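Ribose transcriptional regulator (Enterococcus faecium DO, PDB 4RK1) binds ribose in its sugar-sensing domain and, like other LacI-family regulators, probably represses transcription by binding DNA near the genes it controls. Local coordinates at residues Q175-L180 with R201-A206; H119-G124 with D152-P157. One frame throughout, in Å; residues are numbered along the deposited sequence.

Interaction 1: Q175-L180 with R201-A206; sequences QITAEL and RGLEEA
Thr177 sets its branched side chain directly against the backbone of Gly202, and the two helices come close there, with 5.4 Å between Thr177 CA and Gly202 CA. This is the general principle of glycine at a helix-helix contact: with no CB in the way, backbone and neighbouring side chain can touch. Van der Waals contact does the work across the interface, since no hydrogen bond joins the two segments. Thr177 OG1 lies 3.4 Å from Gly202 CA, and Thr177 CG2 rests 3.5 Å from Gly202 C, both branches bearing on the glycine backbone. The hydroxyl is bonded to Tyr174 O, which satisfies it in this buried setting.

The apolar contact continues at the next residue, Leu203. Thr177 CG2, anti to the backbone N, meets Leu203 CD2 at 4.0 Å, and one turn on Leu180 CD2 approaches the same methyl, Leu203 CD2, at 4.3 Å.

The charged pair Arg201-Glu205 lies within helix 193-205 and makes no contact with 175-180. Arg201 NE donates to Glu205 OE2 at 3.0 Å in a nearly straight bond (169°); OE2 lies at the guanidinium edge, in its plane, but is met from above the carboxylate plane. Glu205 also binds Tyr174 OH of helix 170-175 and Lys231 of the second subunit.

In this periplasmic-binding-protein-like domain of the LacI family, helix 177-182 thus packs against helix 193-205, touching Leu199 as well, while Leu180 reaches Leu164 of strand 161-166 and Ala129 of strand 128-133 in the sheet.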
# COMPACT_ATOMS: atom_id res chain seq x y z
N GLN B 175 4.65 -15.99 9.54
CA GLN B 175 5.11 -16.52 10.83
C GLN B 175 4.30 -17.69 11.38
O GLN B 175 4.84 -18.47 12.17
CB GLN B 175 5.18 -15.40 11.87
CG GLN B 175 6.38 -14.49 11.66
CD GLN B 175 6.40 -13.27 12.56
OE1 GLN B 175 7.39 -12.55 12.61
NE2 GLN B 175 5.29 -13.02 13.26
N ILE B 176 3.04 -17.84 10.97
CA ILE B 176 2.23 -18.97 11.47
C ILE B 176 2.25 -20.19 10.56
O ILE B 176 1.59 -21.19 10.85
CB ILE B 176 0.76 -18.61 11.85
CG1 ILE B 176 0.04 -17.85 10.73
CG2 ILE B 176 0.71 -17.85 13.16
CD1 ILE B 176 -0.30 -18.73 9.55
N THR B 177 3.04 -20.13 9.49
CA THR B 177 3.15 -21.24 8.55
C THR B 177 3.60 -22.55 9.20
O THR B 177 3.08 -23.61 8.86
CB THR B 177 4.14 -20.93 7.41
OG1 THR B 177 3.77 -19.71 6.75
CG2 THR B 177 4.15 -22.06 6.40
N ALA B 178 4.59 -22.48 10.09
CA ALA B 178 5.09 -23.68 10.78
C ALA B 178 3.98 -24.36 11.58
O ALA B 178 3.83 -25.58 11.53
CB ALA B 178 6.26 -23.32 11.69
N GLU B 179 3.20 -23.57 12.31
CA GLU B 179 2.03 -24.10 13.01
C GLU B 179 1.03 -24.73 12.04
O GLU B 179 0.47 -25.78 12.32
CB GLU B 179 1.34 -23.00 13.82
CG GLU B 179 2.12 -22.55 15.05
CD GLU B 179 1.48 -21.35 15.73
OE1 GLU B 179 0.37 -20.96 15.32
OE2 GLU B 179 2.10 -20.79 16.66
N LEU B 180 0.80 -24.09 10.90
CA LEU B 180 -0.11 -24.66 9.91
C LEU B 180 0.40 -26.01 9.42
O LEU B 180 -0.37 -26.97 9.32
CB LEU B 180 -0.27 -23.72 8.72
CG LEU B 180 -1.14 -24.24 7.57
CD1 LEU B 180 -2.58 -24.39 8.00
CD2 LEU B 180 -1.02 -23.31 6.37
N ARG B 201 4.14 -17.27 0.98
CA ARG B 201 5.58 -17.22 1.14
C ARG B 201 6.06 -18.38 2.02
O ARG B 201 6.99 -19.09 1.64
CB ARG B 201 6.02 -15.89 1.74
CG ARG B 201 7.53 -15.80 1.94
CD ARG B 201 7.93 -14.56 2.71
NE ARG B 201 9.34 -14.58 3.06
CZ ARG B 201 9.95 -13.64 3.78
NH1 ARG B 201 9.29 -12.59 4.22
NH2 ARG B 201 11.25 -13.77 4.05
N GLY B 202 5.44 -18.55 3.18
CA GLY B 202 5.80 -19.63 4.08
C GLY B 202 5.71 -20.99 3.43
O GLY B 202 6.60 -21.82 3.58
N LEU B 203 4.63 -21.23 2.69
CA LEU B 203 4.43 -22.54 2.07
C LEU B 203 5.40 -22.80 0.94
O LEU B 203 5.95 -23.91 0.81
CB LEU B 203 2.99 -22.70 1.58
CG LEU B 203 1.99 -22.78 2.73
CD1 LEU B 203 0.58 -22.67 2.19
CD2 LEU B 203 2.17 -24.07 3.53
N GLU B 204 5.64 -21.77 0.12
CA GLU B 204 6.66 -21.85 -0.92
C GLU B 204 8.04 -22.22 -0.34
O GLU B 204 8.71 -23.11 -0.86
CB GLU B 204 6.74 -20.52 -1.68
CG GLU B 204 5.51 -20.27 -2.56
CD GLU B 204 5.25 -18.79 -2.85
OE1 GLU B 204 6.00 -17.90 -2.39
OE2 GLU B 204 4.26 -18.52 -3.57
N GLU B 205 8.43 -21.55 0.73
CA GLU B 205 9.73 -21.81 1.36
C GLU B 205 9.84 -23.21 1.98
O GLU B 205 10.93 -23.77 2.04
CB GLU B 205 10.04 -20.73 2.39
CG GLU B 205 10.31 -19.38 1.71
CD GLU B 205 10.61 -18.26 2.67
OE1 GLU B 205 10.78 -18.53 3.88
OE2 GLU B 205 10.68 -17.10 2.19
N ALA B 206 8.71 -23.77 2.40
CA ALA B 206 8.66 -25.13 2.93
C ALA B 206 8.52 -26.20 1.84
O ALA B 206 8.40 -27.38 2.14
CB ALA B 206 7.53 -25.26 3.94

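Interaction 2: H119-G124 with D152-P157; sequences HLLSLG and DVYQIP
Tyr154 turns its ring toward helix 109-122 through a chi1 of -81°, CG anti to the carbonyl carbon, and so brings it under Leu121 CB; the chi1 of Leu121, -65°, carries the leucine methyls on toward Tyr154 CD1 and Ile156. Leu121 CB stands over the middle of the ring, 3.5 Å from the centroid of the Tyr154 ring and 8° off the normal, a CH-pi contact of almost ideal geometry. Beyond it, Leu121 CD1 comes within 3.5 Å of Tyr154 CD1. The other methyl turns to a different partner, Leu121 CD2 lying 3.8 Å from Ile156 CG1, and the leucine fork is therefore shared between an aromatic and an aliphatic neighbour. At the far end of the ring, Tyr154 OH reaches the backbone of the helix, 3.5 Å from Ser122 CA.

Both helices finish here in Schellman motifs, with Gly124 and Gln155 taking positive phi. In the last turn of the first, Ser122 OG donates to His119 O at 2.7 Å, and Leu123 N reaches that oxygen from the same face of its plane.

Leu121 also touches Leu151 and Ala150 of helix 138-153 and Ile128 of strand 128-133, helix-on-sheet packing of the LacI-family sugar-binding domain. With no hydrogen bond crossing between the segments, dispersion and the weak CH-pi attraction join two helix ends, each closed by its own backbone bonds.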
# COMPACT_ATOMS: atom_id res chain seq x y z
N HIS B 119 -17.58 -22.33 0.69
CA HIS B 119 -16.71 -22.70 -0.43
C HIS B 119 -15.72 -23.82 -0.06
O HIS B 119 -15.63 -24.84 -0.75
CB HIS B 119 -15.95 -21.48 -0.93
CG HIS B 119 -15.00 -21.78 -2.05
ND1 HIS B 119 -15.42 -22.13 -3.32
CD2 HIS B 119 -13.64 -21.80 -2.09
CE1 HIS B 119 -14.37 -22.34 -4.09
NE2 HIS B 119 -13.28 -22.15 -3.37
N LEU B 120 -14.99 -23.63 1.04
CA LEU B 120 -14.04 -24.65 1.50
C LEU B 120 -14.73 -25.97 1.83
O LEU B 120 -14.23 -27.05 1.50
CB LEU B 120 -13.24 -24.15 2.71
CG LEU B 120 -12.18 -23.06 2.46
CD1 LEU B 120 -11.53 -22.62 3.75
CD2 LEU B 120 -11.12 -23.53 1.47
N LEU B 121 -15.88 -25.89 2.49
CA LEU B 121 -16.64 -27.09 2.87
C LEU B 121 -17.22 -27.79 1.65
O LEU B 121 -17.22 -29.02 1.61
CB LEU B 121 -17.73 -26.75 3.87
CG LEU B 121 -17.22 -26.25 5.22
CD1 LEU B 121 -18.28 -25.45 5.97
CD2 LEU B 121 -16.69 -27.39 6.07
N SER B 122 -17.68 -27.05 0.64
CA SER B 122 -18.17 -27.66 -0.60
C SER B 122 -17.07 -28.45 -1.30
O SER B 122 -17.36 -29.40 -2.04
CB SER B 122 -18.71 -26.62 -1.57
OG SER B 122 -17.65 -25.87 -2.14
N LEU B 123 -15.83 -28.05 -1.08
CA LEU B 123 -14.68 -28.73 -1.68
C LEU B 123 -14.23 -29.97 -0.90
O LEU B 123 -13.33 -30.68 -1.33
CB LEU B 123 -13.51 -27.75 -1.84
CG LEU B 123 -13.73 -26.65 -2.88
CD1 LEU B 123 -12.65 -25.60 -2.74
CD2 LEU B 123 -13.78 -27.20 -4.29
N GLY B 124 -14.84 -30.21 0.26
CA GLY B 124 -14.55 -31.41 1.03
C GLY B 124 -13.56 -31.20 2.16
O GLY B 124 -13.18 -32.15 2.83
N ASP B 152 -21.54 -24.90 11.01
CA ASP B 152 -22.79 -25.42 11.58
C ASP B 152 -23.64 -26.11 10.53
O ASP B 152 -24.23 -27.15 10.79
CB ASP B 152 -23.63 -24.31 12.22
CG ASP B 152 -22.99 -23.72 13.47
OD1 ASP B 152 -22.04 -24.33 14.01
OD2 ASP B 152 -23.45 -22.65 13.90
N VAL B 153 -23.72 -25.53 9.33
CA VAL B 153 -24.46 -26.17 8.26
C VAL B 153 -23.90 -27.56 7.96
O VAL B 153 -24.65 -28.51 7.72
CB VAL B 153 -24.47 -25.30 6.99
CG1 VAL B 153 -25.02 -26.06 5.79
CG2 VAL B 153 -25.27 -24.03 7.24
N TYR B 154 -22.58 -27.69 7.97
CA TYR B 154 -21.92 -28.97 7.71
C TYR B 154 -21.71 -29.80 8.98
O TYR B 154 -21.06 -30.84 8.95
CB TYR B 154 -20.59 -28.74 7.00
CG TYR B 154 -20.71 -28.51 5.52
CD1 TYR B 154 -21.15 -27.29 5.01
CD2 TYR B 154 -20.39 -29.52 4.61
CE1 TYR B 154 -21.28 -27.08 3.65
CE2 TYR B 154 -20.51 -29.32 3.24
CZ TYR B 154 -20.94 -28.09 2.77
OH TYR B 154 -21.06 -27.88 1.41
N GLN B 155 -22.26 -29.33 10.10
CA GLN B 155 -22.13 -30.00 11.39
C GLN B 155 -20.68 -30.36 11.71
O GLN B 155 -20.39 -31.43 12.24
CB GLN B 155 -23.05 -31.23 11.44
CG GLN B 155 -24.52 -30.84 11.43
CD GLN B 155 -25.46 -32.01 11.21
OE1 GLN B 155 -25.12 -32.97 10.51
NE2 GLN B 155 -26.64 -31.94 11.80
N ILE B 156 -19.77 -29.44 11.39
CA ILE B 156 -18.38 -29.59 11.76
C ILE B 156 -18.33 -29.12 13.21
O ILE B 156 -18.92 -28.09 13.55
CB ILE B 156 -17.44 -28.72 10.90
CG1 ILE B 156 -17.67 -28.94 9.39
CG2 ILE B 156 -15.98 -29.00 11.25
CD1 ILE B 156 -17.20 -30.27 8.85
N PRO B 157 -17.66 -29.90 14.08
CA PRO B 157 -17.53 -29.42 15.46
C PRO B 157 -16.57 -28.24 15.54
O PRO B 157 -15.43 -28.36 15.08
CB PRO B 157 -16.99 -30.64 16.21
CG PRO B 157 -16.33 -31.49 15.18
CD PRO B 157 -17.02 -31.21 13.88

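Interactions 1 and 2 illustrate how a single sheet can carry unlike helix contacts: their centres lie 24 Å apart and their nearest atoms about 10 Å, so they do not touch. Residues 119-157 come wholly before residues 175-206 in the chain. Strand 128-133 links them indirectly, since Leu121 rests on its Ile128 and Leu180 on its Ala129. Only interaction 1 is within reach of the second subunit. Neither contact includes a residue of the ribose pocket, although Asn139 and Arg143 lie on helix 138-153, whose C-terminal end enters interaction 2, and Asn192 immediately precedes helix 193-205 of interaction 1.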